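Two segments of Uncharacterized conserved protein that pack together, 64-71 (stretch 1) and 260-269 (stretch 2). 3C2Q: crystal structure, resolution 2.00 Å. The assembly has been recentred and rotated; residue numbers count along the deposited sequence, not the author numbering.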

# COMPACT_ATOMS: atom_id res chain seq x y z
N GLU B 64 -26.82 -8.45 -29.61
CA GLU B 64 -25.65 -8.89 -28.87
C GLU B 64 -24.72 -7.70 -28.55
O GLU B 64 -24.76 -6.65 -29.21
CB GLU B 64 -24.93 -10.03 -29.58
CG GLU B 64 -24.19 -9.62 -30.81
CD GLU B 64 -23.43 -10.79 -31.39
OE1 GLU B 64 -22.36 -11.17 -30.84
OE2 GLU B 64 -23.92 -11.35 -32.38
N THR B 65 -23.91 -7.90 -27.52
CA THR B 65 -22.94 -6.91 -27.07
C THR B 65 -21.64 -7.23 -27.81
O THR B 65 -21.04 -8.30 -27.57
CB THR B 65 -22.68 -7.03 -25.53
OG1 THR B 65 -23.91 -6.95 -24.81
CG2 THR B 65 -21.75 -5.90 -25.03
N LYS B 66 -21.23 -6.32 -28.69
CA LYS B 66 -20.02 -6.47 -29.49
C LYS B 66 -18.99 -5.42 -29.11
O LYS B 66 -19.31 -4.24 -28.96
CB LYS B 66 -20.30 -6.27 -31.00
CG LYS B 66 -21.03 -7.40 -31.71
CD LYS B 66 -20.76 -7.21 -33.20
CE LYS B 66 -21.45 -8.25 -34.09
NZ LYS B 66 -21.04 -7.99 -35.55
N VAL B 67 -17.74 -5.83 -29.00
CA VAL B 67 -16.66 -4.88 -28.83
C VAL B 67 -16.51 -4.14 -30.16
O VAL B 67 -16.82 -4.71 -31.21
CB VAL B 67 -15.34 -5.54 -28.40
CG1 VAL B 67 -15.53 -6.18 -27.01
CG2 VAL B 67 -14.90 -6.64 -29.38
N ILE B 68 -16.04 -2.90 -30.09
CA ILE B 68 -15.95 -2.03 -31.24
C ILE B 68 -15.13 -2.64 -32.38
O ILE B 68 -15.49 -2.49 -33.53
CB ILE B 68 -15.48 -0.59 -30.84
CG1 ILE B 68 -15.52 0.35 -32.05
CG2 ILE B 68 -14.06 -0.62 -30.22
CD1 ILE B 68 -15.21 1.84 -31.73
N ARG B 69 -14.06 -3.38 -32.09
CA ARG B 69 -13.27 -3.96 -33.15
C ARG B 69 -13.95 -5.13 -33.88
O ARG B 69 -13.48 -5.57 -34.93
CB ARG B 69 -11.88 -4.36 -32.66
CG ARG B 69 -11.84 -5.69 -32.01
CD ARG B 69 -10.46 -6.05 -31.53
NE ARG B 69 -10.66 -6.53 -30.18
CZ ARG B 69 -10.92 -7.79 -29.88
NH1 ARG B 69 -10.89 -8.73 -30.83
NH2 ARG B 69 -11.15 -8.11 -28.61
N LYS B 70 -15.05 -5.65 -33.33
CA LYS B 70 -15.81 -6.67 -34.05
C LYS B 70 -17.05 -6.12 -34.78
O LYS B 70 -17.73 -6.88 -35.46
CB LYS B 70 -16.20 -7.82 -33.13
CG LYS B 70 -15.00 -8.73 -32.78
CD LYS B 70 -15.47 -9.88 -31.92
CE LYS B 70 -14.31 -10.62 -31.27
NZ LYS B 70 -13.46 -11.28 -32.27
N VAL B 71 -17.33 -4.83 -34.63
CA VAL B 71 -18.45 -4.21 -35.36
C VAL B 71 -18.14 -4.11 -36.86
O VAL B 71 -17.07 -3.63 -37.25
CB VAL B 71 -18.85 -2.85 -34.76
CG1 VAL B 71 -19.99 -2.16 -35.60
CG2 VAL B 71 -19.32 -3.02 -33.32
N SER B 260 -2.90 -10.48 -27.70
CA SER B 260 -3.78 -10.12 -26.60
C SER B 260 -5.24 -10.10 -26.95
O SER B 260 -6.06 -10.36 -26.09
CB SER B 260 -3.34 -8.83 -25.94
OG SER B 260 -3.49 -7.76 -26.80
N MSE B 261 -5.60 -9.80 -28.20
CA MSE B 261 -7.03 -9.79 -28.55
C MSE B 261 -7.62 -11.22 -28.72
O MSE B 261 -8.76 -11.51 -28.29
CB MSE B 261 -7.30 -8.87 -29.76
CG MSE B 261 -6.95 -7.36 -29.49
SE MSE B 261 -7.98 -6.65 -27.92
CE MSE B 261 -6.69 -6.91 -26.42
N VAL B 262 -6.84 -12.12 -29.30
CA VAL B 262 -7.21 -13.53 -29.36
C VAL B 262 -7.38 -14.06 -27.92
O VAL B 262 -8.37 -14.74 -27.61
CB VAL B 262 -6.13 -14.36 -30.14
CG1 VAL B 262 -6.40 -15.87 -30.09
CG2 VAL B 262 -6.03 -13.87 -31.62
N ALA B 263 -6.42 -13.74 -27.04
CA ALA B 263 -6.50 -14.18 -25.63
C ALA B 263 -7.73 -13.59 -24.97
O ALA B 263 -8.51 -14.31 -24.34
CB ALA B 263 -5.22 -13.78 -24.86
N GLN B 264 -7.95 -12.29 -25.17
CA GLN B 264 -9.10 -11.62 -24.60
C GLN B 264 -10.44 -12.28 -24.99
O GLN B 264 -11.30 -12.52 -24.12
CB GLN B 264 -9.13 -10.13 -24.97
CG GLN B 264 -10.20 -9.35 -24.20
CD GLN B 264 -10.37 -7.92 -24.68
OE1 GLN B 264 -11.26 -7.63 -25.49
NE2 GLN B 264 -9.52 -7.01 -24.20
N ASP B 265 -10.61 -12.55 -26.28
CA ASP B 265 -11.84 -13.18 -26.80
C ASP B 265 -12.10 -14.55 -26.18
O ASP B 265 -13.22 -14.86 -25.80
CB ASP B 265 -11.79 -13.27 -28.34
CG ASP B 265 -11.84 -11.90 -29.01
OD1 ASP B 265 -12.24 -10.91 -28.34
OD2 ASP B 265 -11.45 -11.80 -30.19
N LYS B 266 -11.03 -15.34 -26.06
CA LYS B 266 -11.12 -16.66 -25.41
C LYS B 266 -11.46 -16.55 -23.92
O LYS B 266 -12.25 -17.32 -23.40
CB LYS B 266 -9.82 -17.44 -25.62
CG LYS B 266 -9.98 -18.94 -25.28
CD LYS B 266 -8.94 -19.79 -25.99
CE LYS B 266 -9.27 -21.29 -25.91
NZ LYS B 266 -8.01 -22.05 -26.23
N MSE B 267 -10.86 -15.57 -23.23
CA MSE B 267 -11.19 -15.31 -21.83
C MSE B 267 -12.65 -14.94 -21.65
O MSE B 267 -13.31 -15.39 -20.70
CB MSE B 267 -10.30 -14.18 -21.29
CG MSE B 267 -8.85 -14.61 -21.13
SE MSE B 267 -7.68 -13.05 -20.75
CE MSE B 267 -8.45 -12.57 -19.00
N ARG B 268 -13.16 -14.11 -22.56
CA ARG B 268 -14.55 -13.68 -22.44
C ARG B 268 -15.53 -14.85 -22.50
O ARG B 268 -16.39 -14.98 -21.65
CB ARG B 268 -14.90 -12.64 -23.50
CG ARG B 268 -16.34 -12.14 -23.39
CD ARG B 268 -16.64 -11.01 -24.37
NE ARG B 268 -18.01 -10.51 -24.24
CZ ARG B 268 -18.63 -9.78 -25.18
NH1 ARG B 268 -18.01 -9.48 -26.31
NH2 ARG B 268 -19.87 -9.37 -24.98
N THR B 269 -15.36 -15.71 -23.49
CA THR B 269 -16.27 -16.84 -23.66
C THR B 269 -16.10 -17.83 -22.52
O THR B 269 -17.06 -18.47 -22.09
CB THR B 269 -16.05 -17.52 -25.04
OG1 THR B 269 -14.76 -18.10 -25.06
CG2 THR B 269 -16.11 -16.52 -26.16
O HOH W 1 -17.63 -8.86 -29.28

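Long polar side chains can join two backbones that never come close to one another, and their rotamers can be read against the gap they cross. The contact between segments 64–71 and 260–269 of this uncharacterized conserved protein is a compact example. The nearest CA atoms in its register, those of Arg-69 and Met-261, are 9.7 Å apart, and the CA atoms of Val-67 and Asp-265 are 9.8 Å apart. Only 337 Å² of surface is buried, both sides summed, and much of it belongs to charged residues.

Asp-265 is the focus. Its position on the helix points CB toward the other segment, and chi1 in the m well with chi2 at -17° presents both carboxylate oxygens to two basic side chains. Arg-69 meets it in a two-pronged salt bridge: NH2 lies 3.0 Å from OD1 of Asp-265, and NH1 donates to OD2 of Asp-265 at 3.2 Å with a nearly linear angle of 176°. The carboxylate therefore lies at the edge of the guanidinium, near its plane, where the N-H bonds point. To reach this position Arg-69 takes chi1 p and an extended chi2, then turns at chi3, which sits between wells at 133°, and at chi4, near 89°. These last two torsions set the plane of the guanidinium, so the off-rotamer chi3 accompanies an in-plane approach to the acid.

The same orientation leaves a face of the guanidinium for a different kind of neighbour. SE of the selenomethionine Met-261 lies over one face, 3.5 Å from NE of Arg-69. Met-261 starts out toward the opposing segment, but its end leads away, its chi1 and chi2 both m and its chi3 at 94°. Gln-264, by contrast, is extended through chi1 and chi2, both t, and brings OE1 to the guanidinium edge; the resulting hydrogen bond from NH2 of Arg-69 to OE1 of Gln-264, 3.2 Å long and bent to 129°, is weak.

Lys-70 supplies the second positive charge. It is m at chi1 and t at chi2 and chi3, a stretched chain that spans the gap, and a final m turn at chi4 accompanies the placement of NZ 2.9 Å from OD2 of Asp-265 in another salt bridge. OD2 thus serves both Lys-70 and Arg-69.

One helical turn further along, Arg-268 differs from Arg-69 in being extended throughout. All of chi1, chi2 and chi3 are t and chi4 is -163°, so the chain is almost fully extended and its head reaches the backbone of the strand. NH2 of Arg-268 donates to O of Thr-65 at 3.0 Å and 158°, while NH1 of Arg-268 makes a weak bond to the same O of Thr-65 at 3.5 Å, with an angle of 136°. A water joins the two segments nearby, accepting from N of Val-67 at 3.0 Å and, weakly, from NH1 of Arg-268 at 3.1 Å. CG1 of Val-67 lies 4.2 Å from NH1 of Arg-268, a loose contact between a methyl group and the guanidinium.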